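Glutathione S-transferase family protein (Pseudomonas putida, PDB 3PR8) catalyses the conjugation of reduced glutathione to a broad range of hydrophobic electrophiles, as a glutathione S-transferase of the GST superfamily. Local coordinates at residues S11-M16 against D156-F161. Residues are numbered along the deposited sequence; the frame is centred on the assembly and turned at random.
With GSH (glutathione), chain E.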
loop_
_atom_site.group_PDB
_atom_site.type_symbol
_atom_site.label_atom_id
_atom_site.label_comp_id
_atom_site.label_asym_id
_atom_site.label_seq_id
_atom_site.Cartn_x
_atom_site.Cartn_y
_atom_site.Cartn_z
ATOM N N SER A 11 -4.314 -12.314 13.579
ATOM C CA SER A 11 -3.966 -11.420 12.461
ATOM C C SER A 11 -3.130 -10.215 12.919
ATOM O O SER A 11 -3.528 -9.464 13.811
ATOM C CB SER A 11 -5.222 -10.900 11.724
ATOM O OG SER A 11 -4.814 -9.834 10.850
ATOM N N ASN A 12 -1.976 -10.019 12.302
ATOM C CA ASN A 12 -1.162 -8.878 12.689
ATOM C C ASN A 12 -1.796 -7.547 12.302
ATOM O O ASN A 12 -1.774 -6.592 13.071
ATOM C CB ASN A 12 0.279 -9.002 12.190
ATOM C CG ASN A 12 0.398 -9.067 10.663
ATOM O OD1 ASN A 12 -0.517 -9.509 9.968
ATOM N ND2 ASN A 12 1.554 -8.622 10.145
ATOM N N TYR A 13 -2.390 -7.484 11.108
ATOM C CA TYR A 13 -3.048 -6.262 10.644
ATOM C C TYR A 13 -4.256 -5.931 11.553
ATOM O O TYR A 13 -4.542 -4.760 11.826
ATOM C CB TYR A 13 -3.498 -6.444 9.184
ATOM C CG TYR A 13 -2.387 -6.319 8.124
ATOM C CD1 TYR A 13 -1.995 -5.071 7.616
ATOM C CD2 TYR A 13 -1.775 -7.462 7.609
ATOM C CE1 TYR A 13 -0.986 -4.966 6.633
ATOM C CE2 TYR A 13 -0.780 -7.369 6.621
ATOM C CZ TYR A 13 -0.413 -6.126 6.135
ATOM O OH TYR A 13 0.574 -6.002 5.181
ATOM N N TYR A 14 -4.978 -6.977 12.004
ATOM C CA TYR A 14 -6.089 -6.780 12.958
ATOM C C TYR A 14 -5.565 -6.191 14.263
ATOM O O TYR A 14 -6.121 -5.223 14.777
ATOM C CB TYR A 14 -6.810 -8.105 13.200
ATOM C CG TYR A 14 -7.906 -8.141 14.256
ATOM C CD1 TYR A 14 -9.219 -7.943 13.910
ATOM C CD2 TYR A 14 -7.620 -8.468 15.585
ATOM C CE1 TYR A 14 -10.235 -8.027 14.860
ATOM C CE2 TYR A 14 -8.630 -8.546 16.546
ATOM C CZ TYR A 14 -9.928 -8.333 16.166
ATOM O OH TYR A 14 -10.940 -8.439 17.065
ATOM N N ASN A 15 -4.467 -6.738 14.778
ATOM C CA ASN A 15 -3.922 -6.238 16.039
ATOM C C ASN A 15 -3.431 -4.780 15.978
ATOM O O ASN A 15 -3.469 -4.044 16.983
ATOM C CB ASN A 15 -2.817 -7.198 16.551
ATOM C CG ASN A 15 -3.408 -8.481 17.141
ATOM O OD1 ASN A 15 -4.533 -8.471 17.639
ATOM N ND2 ASN A 15 -2.654 -9.569 17.103
HETATM N N MSE A 16 -3.015 -4.330 14.794
HETATM C CA MSE A 16 -2.652 -2.918 14.604
HETATM C C MSE A 16 -3.844 -2.012 14.853
HETATM O O MSE A 16 -3.715 -0.990 15.540
HETATM C CB MSE A 16 -2.112 -2.662 13.194
HETATM C CG MSE A 16 -0.855 -3.441 12.811
HETATM SE SE MSE A 16 -0.444 -3.269 10.895
HETATM C CE MSE A 16 0.788 -4.818 10.836
ATOM N N ASP A 156 4.187 3.365 14.115
ATOM C CA ASP A 156 4.687 2.431 15.137
ATOM C C ASP A 156 3.815 1.184 15.266
ATOM O O ASP A 156 4.311 0.125 15.643
ATOM C CB ASP A 156 4.787 3.143 16.491
ATOM C CG ASP A 156 5.809 4.228 16.478
ATOM O OD1 ASP A 156 7.003 3.901 16.295
ATOM O OD2 ASP A 156 5.426 5.416 16.595
ATOM N N LEU A 157 2.512 1.295 14.965
ATOM C CA LEU A 157 1.650 0.120 14.953
ATOM C C LEU A 157 2.028 -0.848 13.823
ATOM O O LEU A 157 2.144 -2.069 14.038
ATOM C CB LEU A 157 0.151 0.507 14.844
ATOM C CG LEU A 157 -0.251 1.623 15.823
ATOM C CD1 LEU A 157 -1.694 2.102 15.551
ATOM C CD2 LEU A 157 -0.088 1.104 17.239
HETATM N N MSE A 158 2.246 -0.309 12.621
HETATM C CA MSE A 158 2.667 -1.144 11.484
HETATM C C MSE A 158 4.048 -1.772 11.803
HETATM O O MSE A 158 4.306 -2.966 11.552
HETATM C CB MSE A 158 2.715 -0.274 10.210
HETATM C CG MSE A 158 3.181 -1.001 8.929
HETATM SE SE MSE A 158 1.967 -2.433 8.290
HETATM C CE MSE A 158 0.334 -1.415 8.024
ATOM N N PHE A 159 4.923 -0.969 12.380
ATOM C CA PHE A 159 6.267 -1.436 12.767
ATOM C C PHE A 159 6.223 -2.585 13.764
ATOM O O PHE A 159 6.802 -3.635 13.555
ATOM C CB PHE A 159 7.070 -0.279 13.374
ATOM C CG PHE A 159 8.369 -0.719 14.018
ATOM C CD1 PHE A 159 9.542 -0.800 13.266
ATOM C CD2 PHE A 159 8.406 -1.057 15.378
ATOM C CE1 PHE A 159 10.737 -1.246 13.853
ATOM C CE2 PHE A 159 9.608 -1.486 15.966
ATOM C CZ PHE A 159 10.739 -1.581 15.208
ATOM N N CYS A 160 5.484 -2.406 14.843
ATOM C CA CYS A 160 5.596 -3.369 15.911
ATOM C C CYS A 160 4.917 -4.706 15.580
ATOM O O CYS A 160 5.351 -5.734 16.064
ATOM C CB CYS A 160 5.190 -2.751 17.251
ATOM S SG CYS A 160 3.443 -2.793 17.483
ATOM N N PHE A 161 3.935 -4.711 14.679
ATOM C CA PHE A 161 3.302 -5.959 14.288
ATOM C C PHE A 161 3.751 -6.466 12.926
ATOM O O PHE A 161 3.241 -7.472 12.460
ATOM C CB PHE A 161 1.782 -5.830 14.329
ATOM C CG PHE A 161 1.231 -5.632 15.702
ATOM C CD1 PHE A 161 1.372 -6.614 16.662
ATOM C CD2 PHE A 161 0.564 -4.460 16.035
ATOM C CE1 PHE A 161 0.829 -6.431 17.943
ATOM C CE2 PHE A 161 0.044 -4.267 17.316
ATOM C CZ PHE A 161 0.187 -5.249 18.270
HETATM N N1 GSH E . -3.942 -5.136 2.541
HETATM C CA1 GSH E . -4.640 -5.723 3.677
HETATM C C1 GSH E . -4.596 -4.736 4.806
HETATM O O11 GSH E . -5.408 -4.772 5.802
HETATM O O12 GSH E . -3.701 -3.884 4.731
HETATM C CB1 GSH E . -3.902 -7.019 4.045
HETATM C CG1 GSH E . -4.330 -7.595 5.386
HETATM C CD1 GSH E . -4.090 -9.084 5.413
HETATM O OE1 GSH E . -3.260 -9.711 4.462
HETATM N N2 GSH E . -4.729 -9.772 6.359
HETATM C CA2 GSH E . -4.558 -11.221 6.428
HETATM C C2 GSH E . -5.674 -11.930 5.724
HETATM O O2 GSH E . -6.838 -11.215 5.475
HETATM C CB2 GSH E . -4.553 -11.680 7.874
HETATM S SG2 GSH E . -3.175 -10.939 8.770
HETATM N N3 GSH E . -5.506 -13.207 5.372
HETATM C CA3 GSH E . -6.620 -14.007 4.879
HETATM C C3 GSH E . -6.688 -14.099 3.370
HETATM O O31 GSH E . -7.554 -14.830 2.839
HETATM O O32 GSH E . -5.896 -13.456 2.636
#
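Asn12 donates through ND2 to the main-chain O of Phe161 over 3.1 Å, an N-H...O angle of 161° making the bond nearly straight. The acceptor lies in the plane of the Asn12 amide, while the donor stands tilted from the Phe161 carbonyl plane. A chi1 of 61° turns the Asn12 amide so that ND2 faces Phe161 O while OD1 faces the ligand, 3.2 Å from glutathione SG2; ND2 also bonds Glu102. One turn on, Asn15 lays CB over the centre of the Phe161 ring, 4.0 Å from the centroid and only 11° off the normal, a CH-pi contact; Cys160 SG sits above the ring's opposite face, toward the rim. Met16, a selenomethionine extended beyond CG, runs alongside Phe161 in the opposite sense, with CG 3.7 Å from Phe161 CD2. Its SE meets CE of the selenomethionine Met158 at 3.5 Å. Bent at both torsions beyond CG, Met158 curls this methyl back to within 4.0 Å of Tyr13 CE1, and its selenium makes an oblique Met-aromatic contact with that ring. Met16 CE sits above one face of the Tyr13 ring and glutathione CG1 above the other, each toward the rim, with CG1 3.4 Å from Tyr13 CD2, while the phenol OH bonds Glu102 on helix 84-106. A serine in place of Tyr13 would probably open a gap between the ligand and both selenomethionines and cost Glu102 its phenol partner. With roughly antiparallel short segments approaching to 9.2 Å between axes, the contact joins the first helix of the thioredoxin-like domain to the all-helical domain of the GST fold. Its chemistry is mainly apolar and buried, with one hydrogen bond from an amide side chain to a backbone carbonyl, consistent with the start of helix 12-23, whose Asn12 and Tyr13 reach glutathione, being backed by helix 154-174.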